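Local coordinates for collagen adhesin (Staphylococcus aureus, PDB 2F68), which binds collagen at the surface of Staphylococcus aureus, probably by wrapping its two linked beta domains around the triple helix, at residues A[16-22]-A[34-40]; A[151-155]-A[272-278]; A[184-190]-A[238-244]. All blocks are in the same frame, centred on the assembly; numbering follows the deposited sequence.

Contact 1 of 3, residues A[16-22]-A[34-40]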
# COMPACT_ATOMS: atom_id res chain seq x y z
N ASN A 16 23.02 -12.95 -16.20
CA ASN A 16 21.78 -13.60 -16.66
C ASN A 16 20.60 -12.69 -17.02
O ASN A 16 19.76 -13.07 -17.83
CB ASN A 16 21.35 -14.69 -15.68
CG ASN A 16 22.26 -15.91 -15.72
OD1 ASN A 16 22.99 -16.19 -14.78
ND2 ASN A 16 22.21 -16.65 -16.83
N VAL A 17 20.55 -11.50 -16.42
CA VAL A 17 19.47 -10.54 -16.69
C VAL A 17 19.55 -10.01 -18.13
O VAL A 17 20.62 -9.57 -18.57
CB VAL A 17 19.45 -9.37 -15.68
CG1 VAL A 17 18.40 -8.33 -16.04
CG2 VAL A 17 19.21 -9.88 -14.27
N THR A 18 18.43 -10.06 -18.83
CA THR A 18 18.37 -9.68 -20.24
C THR A 18 17.60 -8.38 -20.50
O THR A 18 17.93 -7.63 -21.42
CB THR A 18 17.78 -10.80 -21.12
OG1 THR A 18 16.61 -11.34 -20.49
CG2 THR A 18 18.80 -11.92 -21.31
N ASP A 19 16.56 -8.13 -19.70
CA ASP A 19 15.74 -6.93 -19.85
C ASP A 19 15.12 -6.49 -18.53
O ASP A 19 14.67 -7.31 -17.73
CB ASP A 19 14.65 -7.15 -20.91
CG ASP A 19 13.84 -5.89 -21.19
OD1 ASP A 19 14.44 -4.83 -21.45
OD2 ASP A 19 12.59 -5.97 -21.15
N LEU A 20 15.09 -5.17 -18.32
CA LEU A 20 14.46 -4.57 -17.15
C LEU A 20 13.63 -3.36 -17.58
O LEU A 20 14.17 -2.35 -18.04
CB LEU A 20 15.51 -4.17 -16.11
CG LEU A 20 15.04 -3.62 -14.76
CD1 LEU A 20 14.48 -4.73 -13.86
CD2 LEU A 20 16.18 -2.90 -14.06
N THR A 21 12.31 -3.47 -17.43
CA THR A 21 11.38 -2.42 -17.84
C THR A 21 10.42 -2.03 -16.72
O THR A 21 9.93 -2.90 -15.98
CB THR A 21 10.55 -2.83 -19.08
OG1 THR A 21 9.98 -4.12 -18.87
CG2 THR A 21 11.42 -2.85 -20.33
N VAL A 22 10.15 -0.74 -16.60
CA VAL A 22 9.16 -0.23 -15.64
C VAL A 22 8.09 0.57 -16.37
O VAL A 22 8.38 1.57 -17.03
CB VAL A 22 9.81 0.63 -14.52
CG1 VAL A 22 8.78 0.97 -13.45
CG2 VAL A 22 10.98 -0.09 -13.88
N THR A 34 4.72 -0.72 -12.28
CA THR A 34 5.09 -2.13 -12.35
C THR A 34 6.48 -2.33 -12.95
O THR A 34 6.80 -1.80 -14.01
CB THR A 34 4.05 -2.94 -13.18
OG1 THR A 34 2.73 -2.47 -12.89
CG2 THR A 34 4.14 -4.42 -12.85
N VAL A 35 7.30 -3.11 -12.24
CA VAL A 35 8.67 -3.42 -12.67
C VAL A 35 8.74 -4.87 -13.17
O VAL A 35 8.27 -5.79 -12.50
CB VAL A 35 9.69 -3.22 -11.52
CG1 VAL A 35 11.12 -3.42 -12.03
CG2 VAL A 35 9.54 -1.85 -10.90
N LYS A 36 9.32 -5.06 -14.36
CA LYS A 36 9.49 -6.39 -14.94
C LYS A 36 10.96 -6.69 -15.22
O LYS A 36 11.65 -5.91 -15.88
CB LYS A 36 8.65 -6.53 -16.21
CG LYS A 36 8.47 -7.97 -16.69
CD LYS A 36 7.60 -8.03 -17.93
CE LYS A 36 7.41 -9.47 -18.39
NZ LYS A 36 6.55 -9.56 -19.60
N MET A 37 11.42 -7.83 -14.72
CA MET A 37 12.80 -8.28 -14.90
C MET A 37 12.81 -9.66 -15.57
O MET A 37 12.20 -10.60 -15.06
CB MET A 37 13.52 -8.33 -13.55
CG MET A 37 15.03 -8.62 -13.61
SD MET A 37 15.47 -10.35 -13.93
CE MET A 37 14.60 -11.19 -12.60
N THR A 38 13.49 -9.76 -16.70
CA THR A 38 13.59 -11.03 -17.43
C THR A 38 15.02 -11.59 -17.41
O THR A 38 15.99 -10.83 -17.32
CB THR A 38 13.11 -10.90 -18.90
OG1 THR A 38 13.94 -9.95 -19.59
CG2 THR A 38 11.66 -10.45 -18.96
N PHE A 39 15.13 -12.91 -17.50
CA PHE A 39 16.42 -13.60 -17.45
C PHE A 39 16.45 -14.88 -18.29
O PHE A 39 15.41 -15.50 -18.53
CB PHE A 39 16.82 -13.91 -16.00
CG PHE A 39 15.87 -14.85 -15.30
CD1 PHE A 39 16.06 -16.23 -15.36
CD2 PHE A 39 14.79 -14.36 -14.56
CE1 PHE A 39 15.19 -17.10 -14.71
CE2 PHE A 39 13.92 -15.22 -13.91
CZ PHE A 39 14.12 -16.60 -13.98
N ASP A 40 17.65 -15.25 -18.74
CA ASP A 40 17.88 -16.56 -19.38
C ASP A 40 19.28 -17.09 -19.06
O ASP A 40 20.12 -16.35 -18.53
CB ASP A 40 17.63 -16.50 -20.90
CG ASP A 40 18.48 -15.46 -21.62
OD1 ASP A 40 17.99 -14.90 -22.61
OD2 ASP A 40 19.64 -15.21 -21.21
O HOH W 1 10.84 -6.73 -18.84
O HOH W 2 7.29 -3.25 -16.62
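Start at the Thr21/Lys36 end of this antiparallel pair, where the backbone bonding is regular. The two residues form a hydrogen-bonded pair that closes both ways: Lys36 N to Thr21 O at 2.8 Å and Thr21 N to Lys36 O at 3.0 Å. Thr21 O takes a second proton from a water 2.7 Å away, which also donates to Thr34 O at 3.0 Å. At the other end Asp40 N reaches Asn16 O at 3.2 Å, and a side-chain amide stands in for a second backbone bond, Asn16 ND2 to Asp40 O at 2.7 Å; ND2 also serves Gly44 O.

Between them the register slips by one residue. Thr18 N donates to Thr38 O (3.0 Å) and Thr38 N to Asp19 O (2.9 Å); Thr18 OG1 and Thr38 OG1 also bond, at 3.1 Å. Backbone groups of Val35, Met37 and Phe39 are bonded to Phe110, Ala108 and Gly106 of strand 104-116.

Asp19, Thr21, Lys36 and Thr38 point to the more exposed face, where another water donates to Asp19 OD2 (3.0 Å) and bonds Thr21 OG1 (2.7 Å). Val17, Leu20, Val22, Val35, Met37 and Phe39 point to the buried one, with strands 50-54 and 127-132 packed over them. This is a beta hairpin of strands 17-27 and 31-40, interrupted by a beta bulge, in the N-terminal Ig-like domain.

Contact 2 of 3, residues A[151-155]-A[272-278]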
# COMPACT_ATOMS: atom_id res chain seq x y z
N VAL A 151 -12.20 19.40 1.62
CA VAL A 151 -13.62 19.43 1.96
C VAL A 151 -13.83 19.11 3.44
O VAL A 151 -12.87 18.79 4.15
CB VAL A 151 -14.45 18.45 1.08
CG1 VAL A 151 -14.53 18.95 -0.36
CG2 VAL A 151 -13.87 17.03 1.13
N PHE A 152 -15.07 19.21 3.91
CA PHE A 152 -15.41 18.90 5.30
C PHE A 152 -15.04 17.46 5.65
O PHE A 152 -14.22 17.22 6.54
CB PHE A 152 -16.90 19.16 5.58
CG PHE A 152 -17.30 18.95 7.01
CD1 PHE A 152 -17.29 20.01 7.92
CD2 PHE A 152 -17.70 17.69 7.47
CE1 PHE A 152 -17.66 19.82 9.24
CE2 PHE A 152 -18.07 17.49 8.79
CZ PHE A 152 -18.05 18.56 9.68
N TYR A 153 -15.65 16.51 4.95
CA TYR A 153 -15.41 15.10 5.19
C TYR A 153 -15.13 14.33 3.90
O TYR A 153 -15.89 14.42 2.92
CB TYR A 153 -16.60 14.47 5.94
CG TYR A 153 -16.53 12.96 6.05
CD1 TYR A 153 -15.64 12.34 6.92
CD2 TYR A 153 -17.37 12.15 5.28
CE1 TYR A 153 -15.57 10.95 7.02
CE2 TYR A 153 -17.31 10.76 5.38
CZ TYR A 153 -16.41 10.17 6.25
OH TYR A 153 -16.35 8.80 6.35
N TYR A 154 -14.02 13.59 3.90
CA TYR A 154 -13.68 12.68 2.82
C TYR A 154 -13.01 11.43 3.39
O TYR A 154 -12.40 11.48 4.46
CB TYR A 154 -12.79 13.35 1.77
CG TYR A 154 -11.34 13.55 2.18
CD1 TYR A 154 -10.95 14.65 2.93
CD2 TYR A 154 -10.37 12.62 1.81
CE1 TYR A 154 -9.63 14.83 3.31
CE2 TYR A 154 -9.04 12.79 2.19
CZ TYR A 154 -8.67 13.90 2.93
OH TYR A 154 -7.36 14.08 3.31
N LYS A 155 -13.14 10.32 2.67
CA LYS A 155 -12.58 9.05 3.11
C LYS A 155 -11.55 8.51 2.11
O LYS A 155 -11.80 8.49 0.90
CB LYS A 155 -13.70 8.03 3.34
CG LYS A 155 -13.29 6.82 4.18
CD LYS A 155 -14.48 5.90 4.46
CE LYS A 155 -15.03 5.26 3.19
NZ LYS A 155 -13.98 4.59 2.37
N ASN A 272 -14.51 0.40 0.83
CA ASN A 272 -15.07 0.88 2.09
C ASN A 272 -16.06 2.00 1.80
O ASN A 272 -15.76 2.93 1.05
CB ASN A 272 -13.95 1.35 3.03
CG ASN A 272 -14.46 1.76 4.41
OD1 ASN A 272 -13.92 2.67 5.03
ND2 ASN A 272 -15.49 1.07 4.89
N ASN A 273 -17.25 1.90 2.39
CA ASN A 273 -18.33 2.85 2.15
C ASN A 273 -18.73 3.61 3.41
O ASN A 273 -18.70 3.05 4.51
CB ASN A 273 -19.55 2.15 1.55
CG ASN A 273 -19.26 1.48 0.21
OD1 ASN A 273 -18.43 1.96 -0.57
ND2 ASN A 273 -19.94 0.38 -0.06
N SER A 274 -19.10 4.88 3.25
CA SER A 274 -19.52 5.72 4.37
C SER A 274 -20.53 6.80 3.97
O SER A 274 -20.47 7.35 2.87
CB SER A 274 -18.31 6.36 5.05
OG SER A 274 -17.63 7.24 4.17
N GLN A 275 -21.45 7.09 4.89
CA GLN A 275 -22.45 8.14 4.70
C GLN A 275 -22.29 9.20 5.79
O GLN A 275 -22.00 8.87 6.95
CB GLN A 275 -23.87 7.57 4.73
CG GLN A 275 -24.18 6.58 3.61
CD GLN A 275 -23.73 5.16 3.92
OE1 GLN A 275 -23.93 4.66 5.03
NE2 GLN A 275 -23.14 4.50 2.93
N ALA A 276 -22.49 10.47 5.43
CA ALA A 276 -22.23 11.58 6.35
C ALA A 276 -23.44 12.49 6.57
O ALA A 276 -24.15 12.85 5.63
CB ALA A 276 -21.04 12.39 5.86
N TRP A 277 -23.66 12.85 7.84
CA TRP A 277 -24.69 13.81 8.23
C TRP A 277 -24.06 14.98 8.98
O TRP A 277 -23.65 14.84 10.13
CB TRP A 277 -25.75 13.14 9.10
CG TRP A 277 -26.70 12.24 8.36
CD1 TRP A 277 -27.92 12.58 7.86
CD2 TRP A 277 -26.50 10.86 8.05
NE1 TRP A 277 -28.50 11.49 7.25
CE2 TRP A 277 -27.65 10.42 7.35
CE3 TRP A 277 -25.46 9.94 8.28
CZ2 TRP A 277 -27.79 9.11 6.88
CZ3 TRP A 277 -25.61 8.64 7.82
CH2 TRP A 277 -26.76 8.24 7.13
N TYR A 278 -23.98 16.13 8.31
CA TYR A 278 -23.40 17.34 8.90
C TYR A 278 -23.92 18.62 8.25
O TYR A 278 -24.50 18.59 7.16
CB TYR A 278 -21.86 17.29 8.83
CG TYR A 278 -21.29 17.27 7.43
CD1 TYR A 278 -21.04 18.45 6.74
CD2 TYR A 278 -20.98 16.06 6.80
CE1 TYR A 278 -20.51 18.44 5.45
CE2 TYR A 278 -20.45 16.03 5.52
CZ TYR A 278 -20.22 17.23 4.85
OH TYR A 278 -19.69 17.20 3.57
O HOH W 3 -17.20 16.83 2.46
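Every second residue of strand 272-278 turns toward 151-155, giving a row that dwindles from Asn272 through Ser274 to Ala276 and then rises to the broad ring of Tyr278; the incoming side chains fit it in turn. Phe152 lies flat on Tyr278 in an offset stack, ring centroids 4.1 Å apart and planes at 16°. Next along, the small Ala276 leaves a hollow between larger neighbours, and the Tyr153 ring fills it: CD2 comes to 3.7 Å from Ala276 CB, while Tyr153 CB rests 4.2 Å from Tyr278 CE2. The ring then runs on until its OH donates to Ser274 OG at 3.0 Å; that hydroxyl is also bonded to Phe291 O. Lys155 takes the far end. Its CE passes 3.4 Å from Ser274 OG, and chi3 and chi4, both p, curl NZ onto Asn272 O at 2.8 Å, with a weak bond to Asn272 OD1 at 3.3 Å; OD1 is also held by Tyr258. A water beside the rings accepts from Tyr153 N at 3.0 Å and bonds Tyr278 OH at 2.8 Å.

The backbones stay well apart, because side chains from the loop leading into strand 154-156, and Lys155 of that strand, pack across onto the facing sheet. Strand 154-156 edges the five-stranded sheet beside 166-173, strand 269-278 lies between 184-190 and 289-296 in the other, and Phe291 of 289-296 meets the Tyr153 ring edge-to-face.

Contact 3 of 3, residues A[184-190]-A[238-244]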
# COMPACT_ATOMS: atom_id res chain seq x y z
N ILE A 184 -22.38 15.72 14.18
CA ILE A 184 -21.77 15.01 13.05
C ILE A 184 -22.00 13.51 13.18
O ILE A 184 -21.65 12.90 14.20
CB ILE A 184 -20.25 15.31 12.92
CG1 ILE A 184 -19.99 16.82 13.00
CG2 ILE A 184 -19.71 14.73 11.62
CD1 ILE A 184 -18.55 17.19 13.33
N THR A 185 -22.60 12.92 12.15
CA THR A 185 -22.90 11.49 12.14
C THR A 185 -22.27 10.81 10.92
O THR A 185 -22.56 11.17 9.78
CB THR A 185 -24.42 11.22 12.17
OG1 THR A 185 -25.03 12.02 13.19
CG2 THR A 185 -24.71 9.74 12.45
N ILE A 186 -21.41 9.83 11.18
CA ILE A 186 -20.74 9.07 10.12
C ILE A 186 -21.09 7.59 10.25
O ILE A 186 -20.86 6.97 11.29
CB ILE A 186 -19.19 9.24 10.16
CG1 ILE A 186 -18.79 10.72 10.29
CG2 ILE A 186 -18.54 8.57 8.94
CD1 ILE A 186 -19.18 11.63 9.12
N LYS A 187 -21.67 7.02 9.19
CA LYS A 187 -22.02 5.60 9.16
C LYS A 187 -21.16 4.85 8.15
O LYS A 187 -21.44 4.86 6.94
CB LYS A 187 -23.51 5.41 8.86
CG LYS A 187 -24.44 5.82 10.00
CD LYS A 187 -25.88 5.48 9.69
CE LYS A 187 -26.81 5.91 10.82
NZ LYS A 187 -28.23 5.59 10.52
N ASP A 188 -20.12 4.19 8.65
CA ASP A 188 -19.16 3.48 7.81
C ASP A 188 -19.50 1.99 7.68
O ASP A 188 -19.91 1.36 8.65
CB ASP A 188 -17.74 3.66 8.36
CG ASP A 188 -16.67 3.16 7.41
OD1 ASP A 188 -16.47 1.92 7.32
OD2 ASP A 188 -16.01 4.00 6.76
N GLN A 189 -19.33 1.46 6.47
CA GLN A 189 -19.54 0.04 6.19
C GLN A 189 -18.34 -0.52 5.43
O GLN A 189 -18.02 -0.05 4.33
CB GLN A 189 -20.82 -0.19 5.39
CG GLN A 189 -22.11 0.33 6.03
CD GLN A 189 -22.40 1.79 5.70
OE1 GLN A 189 -22.09 2.26 4.60
NE2 GLN A 189 -23.00 2.50 6.65
N ILE A 190 -17.69 -1.52 6.01
CA ILE A 190 -16.54 -2.17 5.38
C ILE A 190 -17.02 -3.40 4.60
O ILE A 190 -17.65 -4.29 5.16
CB ILE A 190 -15.45 -2.57 6.41
CG1 ILE A 190 -15.16 -1.40 7.36
CG2 ILE A 190 -14.18 -3.01 5.69
CD1 ILE A 190 -14.56 -1.81 8.69
N ASN A 238 -18.77 -5.64 10.35
CA ASN A 238 -17.75 -4.71 9.84
C ASN A 238 -18.28 -3.30 9.58
O ASN A 238 -18.10 -2.74 8.50
CB ASN A 238 -17.05 -5.28 8.59
CG ASN A 238 -16.12 -6.43 8.91
OD1 ASN A 238 -15.20 -6.30 9.72
ND2 ASN A 238 -16.34 -7.57 8.26
N THR A 239 -18.94 -2.74 10.59
CA THR A 239 -19.51 -1.39 10.50
C THR A 239 -19.06 -0.50 11.66
O THR A 239 -19.05 -0.94 12.81
CB THR A 239 -21.06 -1.42 10.45
OG1 THR A 239 -21.56 -2.24 11.51
CG2 THR A 239 -21.56 -1.96 9.12
N ILE A 240 -18.70 0.73 11.34
CA ILE A 240 -18.29 1.72 12.34
C ILE A 240 -19.21 2.94 12.27
O ILE A 240 -19.26 3.64 11.26
CB ILE A 240 -16.81 2.15 12.16
CG1 ILE A 240 -15.88 0.93 12.22
CG2 ILE A 240 -16.41 3.18 13.22
CD1 ILE A 240 -14.51 1.16 11.60
N ASP A 241 -19.93 3.19 13.36
CA ASP A 241 -20.83 4.33 13.46
C ASP A 241 -20.28 5.39 14.41
O ASP A 241 -20.12 5.14 15.60
CB ASP A 241 -22.23 3.89 13.90
CG ASP A 241 -22.92 2.99 12.88
OD1 ASP A 241 -22.85 3.28 11.67
OD2 ASP A 241 -23.53 1.98 13.30
N VAL A 242 -19.98 6.56 13.86
CA VAL A 242 -19.37 7.65 14.62
C VAL A 242 -20.37 8.79 14.83
O VAL A 242 -20.95 9.31 13.88
CB VAL A 242 -18.09 8.19 13.94
CG1 VAL A 242 -17.37 9.19 14.84
CG2 VAL A 242 -17.15 7.05 13.55
N THR A 243 -20.57 9.17 16.10
CA THR A 243 -21.42 10.29 16.46
C THR A 243 -20.62 11.30 17.27
O THR A 243 -20.05 10.96 18.31
CB THR A 243 -22.66 9.83 17.26
OG1 THR A 243 -23.31 8.75 16.57
CG2 THR A 243 -23.65 10.98 17.44
N ILE A 244 -20.56 12.54 16.79
CA ILE A 244 -19.84 13.61 17.47
C ILE A 244 -20.79 14.79 17.72
O ILE A 244 -21.37 15.32 16.77
CB ILE A 244 -18.59 14.09 16.67
CG1 ILE A 244 -17.69 12.90 16.31
CG2 ILE A 244 -17.81 15.14 17.45
CD1 ILE A 244 -16.74 13.16 15.15
O HOH W 4 -22.83 1.58 9.31
O HOH W 5 -17.82 -7.11 5.21
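This is a regular antiparallel strand pairing within one sheet of the collagen-binding domain, joining strand 184-190 to strand 239-244. The two run at 171° with axes 4.7 Å apart at closest approach, and the register holds unbroken from Ile184 opposite Ile244 to Gln189 opposite Thr239. Three hydrogen-bonded pairs carry it: Ile186 N to Val242 O (2.8 Å) with Val242 N to Ile186 O (2.7 Å), flanked by the doubly bonded pairs Ile184-Ile244 and Asp188-Ile240. One more bond, Ile190 N to Asn238 O at 2.8 Å, extends the ladder past the last of them. Asn238 has a positive phi of 55°, and together with Thr239 it faces Asp234, forming a G1 beta bulge where strand 230-234 pairs with 239-244.

The faces differ sharply. Ile184, Ile186, Ile240, Val242 and Ile244 point into the sandwich, where Ile173, Leu171, Ile256 and Tyr258 of the opposing sheet meet them. Asp188 points the same way, and its OD1 is bonded by Asn272 ND2. On the outer face stand Thr185, Lys187, Gln189, Thr239, Asp241 and Thr243. There a water donates to Asp188 O (3.0 Å) and Asp241 OD1 (2.9 Å) and accepts from Gln189 NE2 (2.8 Å), a group that also bonds Gln275 OE1. Lys187 CG touches Asp241 OD1 at 3.4 Å, but the extended lysine leads its amine away.

The chemistry thus implies a pairing held by main-chain bonds: apolar side chains join the core, most polar ones lie on the outer face, and the one inward acid, Asp188, is met by Asn272.

How the contacts relate
Contact 1 belongs to the N-terminal Ig-like domain; contacts 2 and 3 share the collagen-binding domain on the opposite side of the chain's centre. Their centres lie about 43 and 46 Å from that of contact 1, and neither touches it. Contacts 2 and 3, by contrast, have centres about 9 Å apart and meet where strands 184-190 and 269-278 are neighbours: contact 3 builds that sheet, contact 2 packs the other sheet against it. Along the chain contact 1 comes first, and contact 3 falls between the two segments of contact 2. Strand 300-307 then returns to pair with 104-116 in contact 1's sheet, tying the domains together, consistent with the 'Collagen Hug' model.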